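Local coordinates for carboxyl esterase NP (Bacillus subtilis, PDB 4CCW), which hydrolyses carboxylic esters to an alcohol and a carboxylate, as an esterase of the alpha/beta hydrolase superfamily, at residues F35-R40 against F115-I120; L59-L64 against A85-G90; A75-K80 against Y282-V287; P154-L159 against P221-D226; E242-Y247 against A271-S276. One frame throughout, in Å; residues are numbered along the deposited sequence.

Interaction 1: F35-R40 against F115-I120; sequences FYISTR and FDNLGI
Leu118 meets Ile37 and Phe35 from a helix end gathered round Phe115 O. That oxygen accepts Ile120 N at 3.0 Å and, more weakly, Leu118 N. Gly119 N bonds back to Asp116 O at 3.1 Å. With Gly119 at a positive phi of 76°, the turn is a Schellman motif that closes helix 104-118. The end of Leu118 lies against strand 32-39, an outer strand of the sheet. There the Ile37 side chain crosses it at about a right angle. Ile37 CD1 presses on Leu118 CG at 3.5 Å, a tight carbon contact. Ile37 CG1 stands anti to the carbonyl carbon (chi1 -81°), which sends the CD1 arm to Leu118. The CG2 branch turns to Asn117 instead, 3.6 Å from Asn117 CB. Phe35 comes edge-on: Leu118 CD2 lies near its ring plane, 3.8 Å from Phe35 CZ. An alanine in place of Ile37 would probably open a gap beside Leu118 and leave the CB of Asn117 without its methyl neighbour. Asn117 ND2 also comes very near Ser38 O, but the angle is poor and any bond there is doubtful. The charges at the margin pair elsewhere: Arg40 with Asp113 and Asp116 with Arg145. Strand and helix end are therefore joined here chiefly by apolar fit, and the firm polar bonds serve to shape the helix terminus.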
# COMPACT_ATOMS: atom_id res chain seq x y z
N PHE A 35 10.97 4.62 12.93
CA PHE A 35 12.06 5.55 12.66
C PHE A 35 11.84 6.29 11.34
O PHE A 35 10.95 5.94 10.56
CB PHE A 35 13.42 4.84 12.68
CG PHE A 35 13.60 3.80 11.61
CD1 PHE A 35 13.09 2.51 11.77
CD2 PHE A 35 14.29 4.10 10.44
CE1 PHE A 35 13.27 1.55 10.79
CE2 PHE A 35 14.46 3.15 9.45
CZ PHE A 35 13.96 1.87 9.63
N TYR A 36 12.66 7.31 11.12
CA TYR A 36 12.57 8.11 9.90
C TYR A 36 13.80 7.94 9.02
O TYR A 36 14.93 7.79 9.51
CB TYR A 36 12.33 9.58 10.24
CG TYR A 36 10.93 9.88 10.73
CD1 TYR A 36 9.90 10.19 9.84
CD2 TYR A 36 10.62 9.85 12.10
CE1 TYR A 36 8.62 10.48 10.29
CE2 TYR A 36 9.34 10.13 12.55
CZ TYR A 36 8.34 10.44 11.65
OH TYR A 36 7.05 10.72 12.08
N ILE A 37 13.56 7.96 7.72
CA ILE A 37 14.60 7.89 6.71
C ILE A 37 14.51 9.16 5.86
O ILE A 37 13.44 9.50 5.36
CB ILE A 37 14.43 6.65 5.81
CG1 ILE A 37 15.01 5.42 6.51
CG2 ILE A 37 15.09 6.83 4.46
CD1 ILE A 37 14.48 4.12 5.96
N SER A 38 15.62 9.85 5.71
CA SER A 38 15.68 11.04 4.88
C SER A 38 15.73 10.64 3.40
O SER A 38 16.53 9.80 3.01
CB SER A 38 16.90 11.89 5.24
OG SER A 38 16.94 13.08 4.48
N THR A 39 14.86 11.23 2.60
CA THR A 39 14.85 11.00 1.15
C THR A 39 14.82 12.36 0.47
O THR A 39 14.61 13.37 1.14
CB THR A 39 13.61 10.20 0.66
OG1 THR A 39 12.45 11.03 0.71
CG2 THR A 39 13.39 8.92 1.49
N ARG A 40 15.02 12.39 -0.84
CA ARG A 40 15.06 13.67 -1.58
C ARG A 40 13.68 14.34 -1.59
O ARG A 40 13.56 15.53 -1.91
CB ARG A 40 15.58 13.47 -3.02
CG ARG A 40 14.59 12.83 -3.98
CD ARG A 40 15.23 12.47 -5.31
NE ARG A 40 15.98 11.21 -5.24
CZ ARG A 40 16.67 10.69 -6.24
NH1 ARG A 40 16.71 11.31 -7.43
NH2 ARG A 40 17.31 9.55 -6.08
N PHE A 115 15.22 2.46 -0.32
CA PHE A 115 16.01 1.24 -0.51
C PHE A 115 17.48 1.49 -0.19
O PHE A 115 18.07 0.78 0.62
CB PHE A 115 15.88 0.74 -1.95
CG PHE A 115 14.72 -0.20 -2.20
CD1 PHE A 115 13.41 0.17 -1.92
CD2 PHE A 115 14.95 -1.44 -2.79
CE1 PHE A 115 12.35 -0.70 -2.17
CE2 PHE A 115 13.90 -2.32 -3.05
CZ PHE A 115 12.59 -1.94 -2.75
N ASP A 116 18.06 2.52 -0.81
CA ASP A 116 19.48 2.84 -0.61
C ASP A 116 19.80 3.11 0.87
O ASP A 116 20.81 2.63 1.40
CB ASP A 116 19.91 4.04 -1.48
CG ASP A 116 19.90 3.73 -2.97
OD1 ASP A 116 19.87 2.53 -3.37
OD2 ASP A 116 19.94 4.69 -3.77
N ASN A 117 18.93 3.88 1.52
CA ASN A 117 19.10 4.26 2.92
C ASN A 117 18.90 3.14 3.94
O ASN A 117 19.39 3.23 5.07
CB ASN A 117 18.22 5.46 3.25
CG ASN A 117 18.61 6.69 2.44
OD1 ASN A 117 19.55 6.65 1.65
ND2 ASN A 117 17.89 7.78 2.64
N LEU A 118 18.18 2.10 3.53
CA LEU A 118 18.02 0.89 4.33
C LEU A 118 19.09 -0.13 4.00
O LEU A 118 19.18 -1.19 4.64
CB LEU A 118 16.62 0.29 4.11
CG LEU A 118 15.46 1.00 4.81
CD1 LEU A 118 14.11 0.56 4.25
CD2 LEU A 118 15.52 0.78 6.32
N GLY A 119 19.90 0.16 2.98
CA GLY A 119 21.01 -0.72 2.59
C GLY A 119 20.54 -1.94 1.83
O GLY A 119 21.22 -2.97 1.81
N ILE A 120 19.37 -1.81 1.21
CA ILE A 120 18.80 -2.90 0.42
C ILE A 120 19.48 -2.97 -0.95
O ILE A 120 19.70 -1.94 -1.60
CB ILE A 120 17.26 -2.76 0.31
CG1 ILE A 120 16.60 -3.00 1.68
CG2 ILE A 120 16.71 -3.75 -0.72
CD1 ILE A 120 15.15 -2.55 1.78

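Interaction 2: L59-L64 against A85-G90; sequences LLHGAL and AVDIIG. With VKC ((2-hydroxyethoxy)acetic acid), chain B.
Leu60, Val86 and Ile88 form the apolar centre. Leu60 and Val86 lie side by side and point the same way. Leu60 CD2 is 3.9 Å from Val86 CB and equally near Ile88 CG1. Ile88 then crosses the imidazole of His61, with its CD1 over one face, 3.9 Å from the ring centroid, as a CH-pi contact. A chi1 of 59° sets the His61 ring between its own backbone N and carbonyl carbon and carries it across to the 85-90 segment. There His61 NE2 accepts Ile88 N at 2.9 Å, a nearly straight bond tilted from the ring plane. On the other side His61 ND1 donates to Gly62 O at 2.8 Å, this time in the ring plane. Further back, Val86 N bonds to Leu59 O at 3.0 Å, where strands 56-60 and 82-86 run parallel. Water 1 joins Val86 O to His61 N, the second bond being weak. Beyond Gly62 the loop reaches the bound (2-hydroxyethoxy)acetic acid through Ala63 and Leu64. Ala63 N also bonds to Ser129 OG, consistent with the oxyanion-hole loop of this fold. With one ring nitrogen donating and the other accepting, His61 is probably neutral, and its ring is fixed against turning.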
# COMPACT_ATOMS: atom_id res chain seq x y z
N LEU A 59 6.96 -3.38 2.57
CA LEU A 59 5.51 -3.29 2.52
C LEU A 59 5.07 -1.86 2.21
O LEU A 59 5.57 -0.90 2.80
CB LEU A 59 4.89 -3.74 3.85
CG LEU A 59 5.37 -5.05 4.48
CD1 LEU A 59 4.72 -5.28 5.83
CD2 LEU A 59 5.12 -6.23 3.56
N LEU A 60 4.12 -1.74 1.29
CA LEU A 60 3.58 -0.46 0.90
C LEU A 60 2.05 -0.56 1.00
O LEU A 60 1.41 -1.26 0.24
CB LEU A 60 4.03 -0.08 -0.52
CG LEU A 60 5.51 0.29 -0.72
CD1 LEU A 60 5.83 0.38 -2.21
CD2 LEU A 60 5.90 1.58 -0.00
N HIS A 61 1.51 0.15 2.00
CA HIS A 61 0.10 0.11 2.40
C HIS A 61 -0.88 0.67 1.38
O HIS A 61 -0.48 1.33 0.41
CB HIS A 61 -0.02 0.95 3.66
CG HIS A 61 0.42 2.38 3.45
ND1 HIS A 61 -0.39 3.31 2.94
CD2 HIS A 61 1.65 3.01 3.67
CE1 HIS A 61 0.27 4.49 2.84
NE2 HIS A 61 1.52 4.30 3.29
N GLY A 62 -2.18 0.45 1.62
CA GLY A 62 -3.24 1.03 0.78
C GLY A 62 -3.48 2.50 1.07
O GLY A 62 -3.09 2.99 2.13
N ALA A 63 -4.12 3.21 0.14
CA ALA A 63 -4.36 4.65 0.31
C ALA A 63 -5.07 4.96 1.62
O ALA A 63 -6.03 4.28 1.98
CB ALA A 63 -5.17 5.22 -0.86
N LEU A 64 -4.57 5.97 2.32
CA LEU A 64 -5.21 6.56 3.52
C LEU A 64 -5.13 5.70 4.78
O LEU A 64 -5.56 6.13 5.86
CB LEU A 64 -6.67 6.96 3.24
CG LEU A 64 -6.99 7.81 2.00
CD1 LEU A 64 -8.49 8.08 2.01
CD2 LEU A 64 -6.20 9.11 1.95
N ALA A 85 7.87 -1.76 6.86
CA ALA A 85 6.61 -1.15 6.45
C ALA A 85 6.78 0.35 6.27
O ALA A 85 6.97 1.09 7.23
CB ALA A 85 5.50 -1.45 7.45
N VAL A 86 6.72 0.79 5.02
CA VAL A 86 7.07 2.17 4.64
C VAL A 86 5.81 3.02 4.42
O VAL A 86 4.94 2.64 3.63
CB VAL A 86 7.89 2.16 3.34
CG1 VAL A 86 8.18 3.58 2.88
CG2 VAL A 86 9.18 1.36 3.53
N ASP A 87 5.73 4.17 5.09
CA ASP A 87 4.62 5.10 4.87
C ASP A 87 4.84 5.86 3.57
O ASP A 87 5.85 6.56 3.43
CB ASP A 87 4.44 6.08 6.04
CG ASP A 87 3.62 5.52 7.19
OD1 ASP A 87 3.03 4.43 7.07
OD2 ASP A 87 3.57 6.18 8.25
N ILE A 88 3.92 5.71 2.62
CA ILE A 88 4.04 6.33 1.30
C ILE A 88 4.03 7.85 1.40
O ILE A 88 3.12 8.46 1.98
CB ILE A 88 2.94 5.84 0.32
CG1 ILE A 88 3.07 4.33 0.09
CG2 ILE A 88 3.00 6.59 -1.01
CD1 ILE A 88 1.82 3.71 -0.51
N ILE A 89 5.07 8.46 0.82
CA ILE A 89 5.24 9.89 0.86
C ILE A 89 4.08 10.62 0.18
O ILE A 89 3.68 10.26 -0.94
CB ILE A 89 6.60 10.31 0.26
CG1 ILE A 89 6.98 11.73 0.67
CG2 ILE A 89 6.62 10.13 -1.26
CD1 ILE A 89 7.73 11.80 1.98
N GLY A 90 3.54 11.62 0.86
CA GLY A 90 2.40 12.40 0.37
C GLY A 90 1.02 11.89 0.77
O GLY A 90 0.03 12.63 0.66
C VKC B . -8.47 3.27 -0.02
O VKC B . -8.51 2.84 -1.19
CA VKC B . -8.82 4.72 0.23
CD VKC B . -8.61 7.74 -1.69
CG VKC B . -9.44 6.60 -1.10
OAD VKC B . -8.60 5.46 -0.96
OE1 VKC B . -9.04 9.00 -1.15
OXT VKC B . -8.14 2.55 0.94
O HOH W 1 3.34 0.04 4.50

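Interaction 3: A75-K80 against Y282-V287; sequences ADWSSK and YVNERV
Helices 75-80 and 282-287 run in nearly the same direction, their axes 24° apart and 9.8 Å at closest approach, with Asp76 beside Asn284. The indole of Trp77 reaches across edge-on. Its NE1 donates to Asn284 O at 3.2 Å, in the ring plane and on a lone pair of the carbonyl. The amide oxygen Asn284 OD1 sits over one indole face, toward the rim. The other amide atom, Asn284 ND2, donates to Asp76 OD2 at 3.0 Å. It meets the carboxylate from above its plane, and the two flat groups stand 82° apart. Val287 fills the far side of the indole, with CG2 3.9 Å from Trp77 CZ2. Outside the pair, Asn284 OD1 accepts from Asn73 ND2, and Asn284 ND2 also bonds to Pro72 O. The contact joins the helix of a beta-alpha-beta unit to the C-terminal helix on one side of the sheet. The buried amide of Asn284 is thus satisfied at both ends, which fixes its rotation, while the one polar atom of the indole finds its acceptor in a helix carbonyl.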
# COMPACT_ATOMS: atom_id res chain seq x y z
N ALA A 75 3.10 -10.75 11.86
CA ALA A 75 3.67 -11.86 12.67
C ALA A 75 4.19 -13.00 11.80
O ALA A 75 5.29 -13.51 12.03
CB ALA A 75 2.65 -12.37 13.68
N ASP A 76 3.41 -13.38 10.79
CA ASP A 76 3.80 -14.41 9.82
C ASP A 76 4.95 -13.94 8.91
O ASP A 76 5.97 -14.61 8.81
CB ASP A 76 2.61 -14.85 8.95
CG ASP A 76 1.71 -15.87 9.63
OD1 ASP A 76 2.09 -16.47 10.66
OD2 ASP A 76 0.60 -16.10 9.10
N TRP A 77 4.78 -12.79 8.26
CA TRP A 77 5.80 -12.33 7.31
C TRP A 77 7.09 -12.00 7.99
O TRP A 77 8.16 -12.30 7.45
CB TRP A 77 5.31 -11.16 6.44
CG TRP A 77 4.17 -11.52 5.53
CD1 TRP A 77 3.80 -12.79 5.09
CD2 TRP A 77 3.21 -10.61 4.89
NE1 TRP A 77 2.71 -12.73 4.27
CE2 TRP A 77 2.31 -11.46 4.10
CE3 TRP A 77 3.01 -9.24 4.90
CZ2 TRP A 77 1.26 -10.93 3.36
CZ3 TRP A 77 1.96 -8.71 4.14
CH2 TRP A 77 1.10 -9.54 3.39
N SER A 78 7.00 -11.42 9.19
CA SER A 78 8.18 -11.01 9.97
C SER A 78 9.00 -12.18 10.49
O SER A 78 10.18 -12.02 10.81
CB SER A 78 7.74 -10.13 11.14
OG SER A 78 8.78 -9.26 11.52
N SER A 79 8.38 -13.36 10.60
CA SER A 79 9.11 -14.53 11.09
C SER A 79 10.25 -14.93 10.17
O SER A 79 11.27 -15.46 10.62
CB SER A 79 8.16 -15.72 11.34
OG SER A 79 7.64 -16.24 10.13
N LYS A 80 10.11 -14.65 8.87
CA LYS A 80 11.08 -15.09 7.88
C LYS A 80 11.88 -13.96 7.23
O LYS A 80 12.98 -14.18 6.73
CB LYS A 80 10.39 -15.93 6.79
CG LYS A 80 9.77 -17.23 7.30
CD LYS A 80 9.04 -17.99 6.19
CE LYS A 80 10.00 -18.45 5.10
NZ LYS A 80 9.32 -18.46 3.78
N TYR A 282 -5.15 -16.98 4.75
CA TYR A 282 -4.89 -17.43 3.38
C TYR A 282 -3.84 -16.56 2.73
O TYR A 282 -2.90 -17.06 2.12
CB TYR A 282 -6.16 -17.41 2.51
CG TYR A 282 -5.85 -17.88 1.10
CD1 TYR A 282 -5.61 -19.23 0.84
CD2 TYR A 282 -5.74 -16.97 0.04
CE1 TYR A 282 -5.30 -19.67 -0.44
CE2 TYR A 282 -5.43 -17.40 -1.24
CZ TYR A 282 -5.21 -18.74 -1.47
OH TYR A 282 -4.89 -19.16 -2.74
N VAL A 283 -4.01 -15.24 2.85
CA VAL A 283 -3.13 -14.29 2.16
C VAL A 283 -1.69 -14.39 2.68
O VAL A 283 -0.73 -14.38 1.88
CB VAL A 283 -3.68 -12.86 2.26
CG1 VAL A 283 -2.68 -11.86 1.72
CG2 VAL A 283 -4.99 -12.77 1.47
N ASN A 284 -1.54 -14.50 4.00
CA ASN A 284 -0.23 -14.67 4.61
C ASN A 284 0.55 -15.84 4.01
O ASN A 284 1.67 -15.66 3.57
CB ASN A 284 -0.34 -14.87 6.13
CG ASN A 284 -0.76 -13.61 6.86
OD1 ASN A 284 -0.90 -12.55 6.26
ND2 ASN A 284 -0.97 -13.73 8.17
N GLU A 285 -0.07 -17.03 4.00
CA GLU A 285 0.58 -18.25 3.48
C GLU A 285 0.83 -18.16 1.97
O GLU A 285 1.88 -18.60 1.48
CB GLU A 285 -0.27 -19.50 3.77
CG GLU A 285 0.36 -20.83 3.34
CD GLU A 285 0.20 -21.15 1.85
OE1 GLU A 285 -0.74 -20.66 1.20
OE2 GLU A 285 1.03 -21.93 1.32
N ARG A 286 -0.14 -17.62 1.25
CA ARG A 286 -0.07 -17.55 -0.21
C ARG A 286 1.13 -16.71 -0.64
O ARG A 286 1.86 -17.10 -1.54
CB ARG A 286 -1.37 -16.97 -0.79
CG ARG A 286 -1.38 -16.84 -2.31
CD ARG A 286 -1.31 -18.20 -2.98
NE ARG A 286 -1.08 -18.19 -4.43
CZ ARG A 286 0.11 -18.39 -5.02
NH1 ARG A 286 1.20 -18.59 -4.29
NH2 ARG A 286 0.20 -18.40 -6.35
N VAL A 287 1.31 -15.56 -0.01
CA VAL A 287 2.43 -14.68 -0.32
C VAL A 287 3.76 -15.35 0.04
O VAL A 287 4.72 -15.33 -0.74
CB VAL A 287 2.30 -13.32 0.39
CG1 VAL A 287 3.62 -12.55 0.33
CG2 VAL A 287 1.17 -12.50 -0.23

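Interaction 4: P154-L159 against P221-D226; sequences PAETFL and PYVFTD
The ring of Phe224 meets Thr157 O at its edge, with Phe224 CD2 3.5 Å from that oxygen. One face of the same ring carries Tyr222 CD2 over its centre. Thr157 CG2 runs alongside Phe224, 3.8 Å from CD2, and also lies over a face of the Phe158 ring. Glu156 CB packs on Tyr222 O, and Glu156 OE1 rests against Pro221 CB at 3.4 Å, while its OE2 bonds to Phe161 N. Val223 CG2 fits between Glu156 OE1 and the backbone of Leu159, 3.6 Å from Leu159 C. The backbones make a single bridge: Thr157 N donates to Tyr222 O at 2.9 Å, and Phe224 N to Thr157 O at 3.0 Å. Thr157 has a positive phi of 75°, and Phe158 N bonds to Glu156 O at 2.8 Å, a classic gamma turn. Thr157 OG1 turns back to Ala155 O and braces the same bend. The bridge ties together the two ends of the helical insertion between strands 146-152 and 236-241, where this fold commonly carries its cap. Helix 130-141 lies against Thr157 and Phe224 through Leu133 and Met136. Arg255 of helix 249-259 bonds to both Phe158 O and Phe224 O.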
# COMPACT_ATOMS: atom_id res chain seq x y z
N PRO A 154 -4.39 -3.72 -6.60
CA PRO A 154 -3.69 -2.47 -6.92
C PRO A 154 -4.60 -1.31 -7.31
O PRO A 154 -5.60 -1.53 -8.01
CB PRO A 154 -2.82 -2.84 -8.11
CG PRO A 154 -3.52 -4.02 -8.75
CD PRO A 154 -4.06 -4.78 -7.57
N ALA A 155 -4.23 -0.09 -6.93
CA ALA A 155 -4.95 1.08 -7.41
C ALA A 155 -4.68 1.16 -8.91
O ALA A 155 -3.53 1.19 -9.34
CB ALA A 155 -4.46 2.35 -6.73
N GLU A 156 -5.75 1.16 -9.68
CA GLU A 156 -5.67 1.12 -11.14
C GLU A 156 -4.65 0.08 -11.61
O GLU A 156 -4.86 -1.09 -11.34
CB GLU A 156 -5.51 2.54 -11.72
CG GLU A 156 -6.81 3.31 -11.57
CD GLU A 156 -6.93 4.49 -12.53
OE1 GLU A 156 -5.90 4.97 -13.04
OE2 GLU A 156 -8.06 4.91 -12.78
N THR A 157 -3.56 0.51 -12.24
CA THR A 157 -2.47 -0.41 -12.67
C THR A 157 -2.84 -1.24 -13.91
O THR A 157 -2.24 -1.07 -14.97
CB THR A 157 -1.97 -1.30 -11.50
OG1 THR A 157 -1.58 -0.46 -10.41
CG2 THR A 157 -0.75 -2.19 -11.93
N PHE A 158 -3.84 -2.11 -13.78
CA PHE A 158 -4.33 -2.89 -14.92
C PHE A 158 -5.59 -2.32 -15.57
O PHE A 158 -5.73 -2.34 -16.79
CB PHE A 158 -4.51 -4.37 -14.54
CG PHE A 158 -3.28 -4.97 -13.96
CD1 PHE A 158 -2.18 -5.26 -14.77
CD2 PHE A 158 -3.18 -5.19 -12.59
CE1 PHE A 158 -1.01 -5.79 -14.24
CE2 PHE A 158 -2.03 -5.74 -12.05
CZ PHE A 158 -0.94 -6.03 -12.87
N LEU A 159 -6.49 -1.79 -14.75
CA LEU A 159 -7.75 -1.21 -15.23
C LEU A 159 -7.95 0.14 -14.57
O LEU A 159 -7.45 0.33 -13.46
CB LEU A 159 -8.94 -2.07 -14.82
CG LEU A 159 -9.11 -3.47 -15.42
CD1 LEU A 159 -10.42 -4.04 -14.89
CD2 LEU A 159 -9.12 -3.40 -16.94
N PRO A 221 -3.36 8.30 -10.00
CA PRO A 221 -3.32 6.90 -10.43
C PRO A 221 -2.93 6.77 -11.89
O PRO A 221 -2.93 7.76 -12.62
CB PRO A 221 -4.76 6.42 -10.21
CG PRO A 221 -5.56 7.65 -10.41
CD PRO A 221 -4.75 8.74 -9.78
N TYR A 222 -2.59 5.54 -12.30
CA TYR A 222 -2.10 5.29 -13.65
C TYR A 222 -2.46 3.88 -14.07
O TYR A 222 -2.47 2.97 -13.24
CB TYR A 222 -0.57 5.52 -13.73
CG TYR A 222 0.02 5.28 -15.11
CD1 TYR A 222 -0.35 6.08 -16.20
CD2 TYR A 222 0.93 4.24 -15.34
CE1 TYR A 222 0.17 5.87 -17.47
CE2 TYR A 222 1.46 4.03 -16.60
CZ TYR A 222 1.08 4.85 -17.66
OH TYR A 222 1.57 4.64 -18.92
N VAL A 223 -2.78 3.71 -15.35
CA VAL A 223 -2.99 2.40 -15.95
C VAL A 223 -1.85 2.16 -16.93
O VAL A 223 -1.65 2.92 -17.87
CB VAL A 223 -4.34 2.35 -16.69
CG1 VAL A 223 -4.49 1.04 -17.48
CG2 VAL A 223 -5.47 2.47 -15.66
N PHE A 224 -1.07 1.11 -16.70
CA PHE A 224 0.10 0.85 -17.55
C PHE A 224 -0.34 0.42 -18.94
O PHE A 224 -1.33 -0.30 -19.08
CB PHE A 224 1.02 -0.19 -16.89
CG PHE A 224 1.64 0.30 -15.62
CD1 PHE A 224 2.84 1.00 -15.64
CD2 PHE A 224 0.99 0.11 -14.40
CE1 PHE A 224 3.41 1.49 -14.46
CE2 PHE A 224 1.54 0.62 -13.22
CZ PHE A 224 2.75 1.29 -13.25
N THR A 225 0.41 0.84 -19.95
CA THR A 225 0.10 0.46 -21.32
C THR A 225 0.38 -1.03 -21.55
O THR A 225 1.04 -1.70 -20.74
CB THR A 225 0.93 1.26 -22.34
OG1 THR A 225 2.32 0.90 -22.21
CG2 THR A 225 0.74 2.78 -22.15
N ASP A 226 -0.12 -1.55 -22.66
CA ASP A 226 0.15 -2.92 -23.06
C ASP A 226 1.66 -3.19 -23.09
O ASP A 226 2.14 -4.18 -22.52
CB ASP A 226 -0.42 -3.20 -24.45
CG ASP A 226 -1.94 -3.27 -24.47
OD1 ASP A 226 -2.57 -3.11 -23.41
OD2 ASP A 226 -2.51 -3.51 -25.56

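Interaction 5: E242-Y247 against A271-S276; sequences EHEVIY and AGHVLS
Glu242 lays its CG near Ala271 O and sends its carboxylate to Asn270 N. His243 N follows with a straight bond to Ala271 O at 2.8 Å. His243 O takes a bond from water 2, which in turn accepts from His273 N. The His243 backbone packs closely on Gly272, C to CA 3.6 Å, where a side chain would crowd the His243 carbonyl. Glu244 is the centre. CG is anti to its backbone N (chi1 178°) and the chain bends at chi2, which brings the carboxylate beside His273. Glu244 OE1 accepts His273 ND1 at 2.7 Å with its syn lone pair, in the plane of the imidazole. Glu244 OE2 is gripped by Val245 N at 2.7 Å and Ile246 N at 2.9 Å, which hold the carboxylate in place. An alanine here would probably leave His273 ND1 without its acceptor and the ring free to turn. Ile246 CG2 lies over one face of that ring, 4.1 Å from its centroid. His273 is probably the proton acceptor, and Glu244 follows strand 236-241, consistent with the acid position of this fold. The ring touches Ser129 and the bound ligand. Met185 of helix 177-185 packs on Ile246 and His273, and helix 275-278 begins just beyond.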
# COMPACT_ATOMS: atom_id res chain seq x y z
N GLU A 242 -12.68 -11.42 -4.79
CA GLU A 242 -13.93 -11.62 -5.54
C GLU A 242 -14.93 -10.48 -5.34
O GLU A 242 -15.68 -10.14 -6.25
CB GLU A 242 -14.59 -12.99 -5.23
CG GLU A 242 -15.16 -13.13 -3.82
CD GLU A 242 -16.02 -14.38 -3.62
OE1 GLU A 242 -16.88 -14.71 -4.47
OE2 GLU A 242 -15.86 -15.05 -2.59
N HIS A 243 -14.91 -9.88 -4.14
CA HIS A 243 -15.84 -8.81 -3.80
C HIS A 243 -15.28 -7.43 -4.07
O HIS A 243 -15.83 -6.43 -3.60
CB HIS A 243 -16.35 -9.00 -2.37
CG HIS A 243 -17.14 -10.28 -2.19
ND1 HIS A 243 -16.88 -11.18 -1.21
CD2 HIS A 243 -18.17 -10.82 -2.96
CE1 HIS A 243 -17.73 -12.23 -1.32
NE2 HIS A 243 -18.52 -12.00 -2.39
N GLU A 244 -14.20 -7.36 -4.85
CA GLU A 244 -13.59 -6.06 -5.24
C GLU A 244 -14.62 -5.09 -5.81
O GLU A 244 -15.50 -5.50 -6.57
CB GLU A 244 -12.43 -6.27 -6.23
CG GLU A 244 -11.79 -4.98 -6.73
CD GLU A 244 -11.15 -4.18 -5.61
OE1 GLU A 244 -9.96 -4.43 -5.30
OE2 GLU A 244 -11.86 -3.33 -5.02
N VAL A 245 -14.49 -3.81 -5.47
CA VAL A 245 -15.44 -2.78 -5.90
C VAL A 245 -14.78 -1.67 -6.73
O VAL A 245 -15.48 -0.88 -7.38
CB VAL A 245 -16.15 -2.10 -4.71
CG1 VAL A 245 -17.10 -3.08 -4.01
CG2 VAL A 245 -15.13 -1.48 -3.76
N ILE A 246 -13.45 -1.57 -6.68
CA ILE A 246 -12.77 -0.43 -7.34
C ILE A 246 -12.65 -0.63 -8.85
O ILE A 246 -12.44 0.34 -9.59
CB ILE A 246 -11.40 -0.04 -6.69
CG1 ILE A 246 -10.30 -1.09 -6.98
CG2 ILE A 246 -11.59 0.23 -5.19
CD1 ILE A 246 -8.87 -0.53 -6.94
N TYR A 247 -12.77 -1.89 -9.28
CA TYR A 247 -12.92 -2.29 -10.68
C TYR A 247 -13.37 -3.75 -10.68
O TYR A 247 -13.56 -4.36 -9.60
CB TYR A 247 -11.61 -2.07 -11.48
CG TYR A 247 -10.37 -2.51 -10.73
CD1 TYR A 247 -10.29 -3.81 -10.18
CD2 TYR A 247 -9.29 -1.65 -10.56
CE1 TYR A 247 -9.18 -4.22 -9.48
CE2 TYR A 247 -8.16 -2.04 -9.87
CZ TYR A 247 -8.11 -3.34 -9.34
OH TYR A 247 -7.01 -3.75 -8.64
N ALA A 271 -13.31 -12.33 -0.08
CA ALA A 271 -12.51 -11.15 0.19
C ALA A 271 -12.76 -10.13 -0.90
O ALA A 271 -13.14 -10.47 -2.01
CB ALA A 271 -11.03 -11.50 0.26
N GLY A 272 -12.56 -8.87 -0.57
CA GLY A 272 -12.72 -7.80 -1.53
C GLY A 272 -11.41 -7.06 -1.64
O GLY A 272 -10.34 -7.66 -1.73
N HIS A 273 -11.52 -5.74 -1.65
CA HIS A 273 -10.36 -4.87 -1.82
C HIS A 273 -9.30 -5.06 -0.76
O HIS A 273 -8.12 -5.20 -1.07
CB HIS A 273 -10.83 -3.42 -1.87
CG HIS A 273 -9.77 -2.44 -2.30
ND1 HIS A 273 -9.14 -2.52 -3.50
CD2 HIS A 273 -9.23 -1.34 -1.65
CE1 HIS A 273 -8.25 -1.52 -3.59
NE2 HIS A 273 -8.31 -0.80 -2.46
N VAL A 274 -9.69 -5.02 0.50
CA VAL A 274 -8.71 -5.04 1.58
C VAL A 274 -8.47 -6.49 2.00
O VAL A 274 -8.66 -6.89 3.16
CB VAL A 274 -9.13 -4.12 2.75
CG1 VAL A 274 -7.93 -3.82 3.65
CG2 VAL A 274 -9.68 -2.80 2.20
N LEU A 275 -8.05 -7.29 1.02
CA LEU A 275 -8.01 -8.73 1.18
C LEU A 275 -7.01 -9.25 2.23
O LEU A 275 -7.21 -10.30 2.83
CB LEU A 275 -7.82 -9.41 -0.19
CG LEU A 275 -6.65 -9.05 -1.10
CD1 LEU A 275 -5.40 -9.78 -0.65
CD2 LEU A 275 -6.96 -9.45 -2.54
N SER A 276 -5.95 -8.47 2.47
CA SER A 276 -4.96 -8.78 3.51
C SER A 276 -5.55 -8.76 4.93
O SER A 276 -5.05 -9.44 5.84
CB SER A 276 -3.78 -7.80 3.40
OG SER A 276 -4.22 -6.46 3.56
O HOH W 2 -14.12 -4.55 -2.01

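Overall arrangement
Interaction 1 is a surface contact; interactions 2, 3 and 5 are buried, and interaction 4 partly so. Interactions 1 and 2 reach the same sheet: the first at an outer strand by apolar fit, the second near the centre of the chain with backbone and histidine bonds. Interaction 3 flanks that sheet, and its Trp77 packs on Leu59 of interaction 2. It also touches interaction 5, where Val283 meets Leu275. Interactions 4 and 5 are loop-to-loop contacts, probably joined by a hydrogen bond from Tyr247 OH to Pro154 O. Their chemistry differs: a single backbone bridge in 154-159 with 221-226, a carboxylate-imidazole pair in 242-247 with 271-276. Interactions 2 and 5 both contribute residues to the ligand pocket.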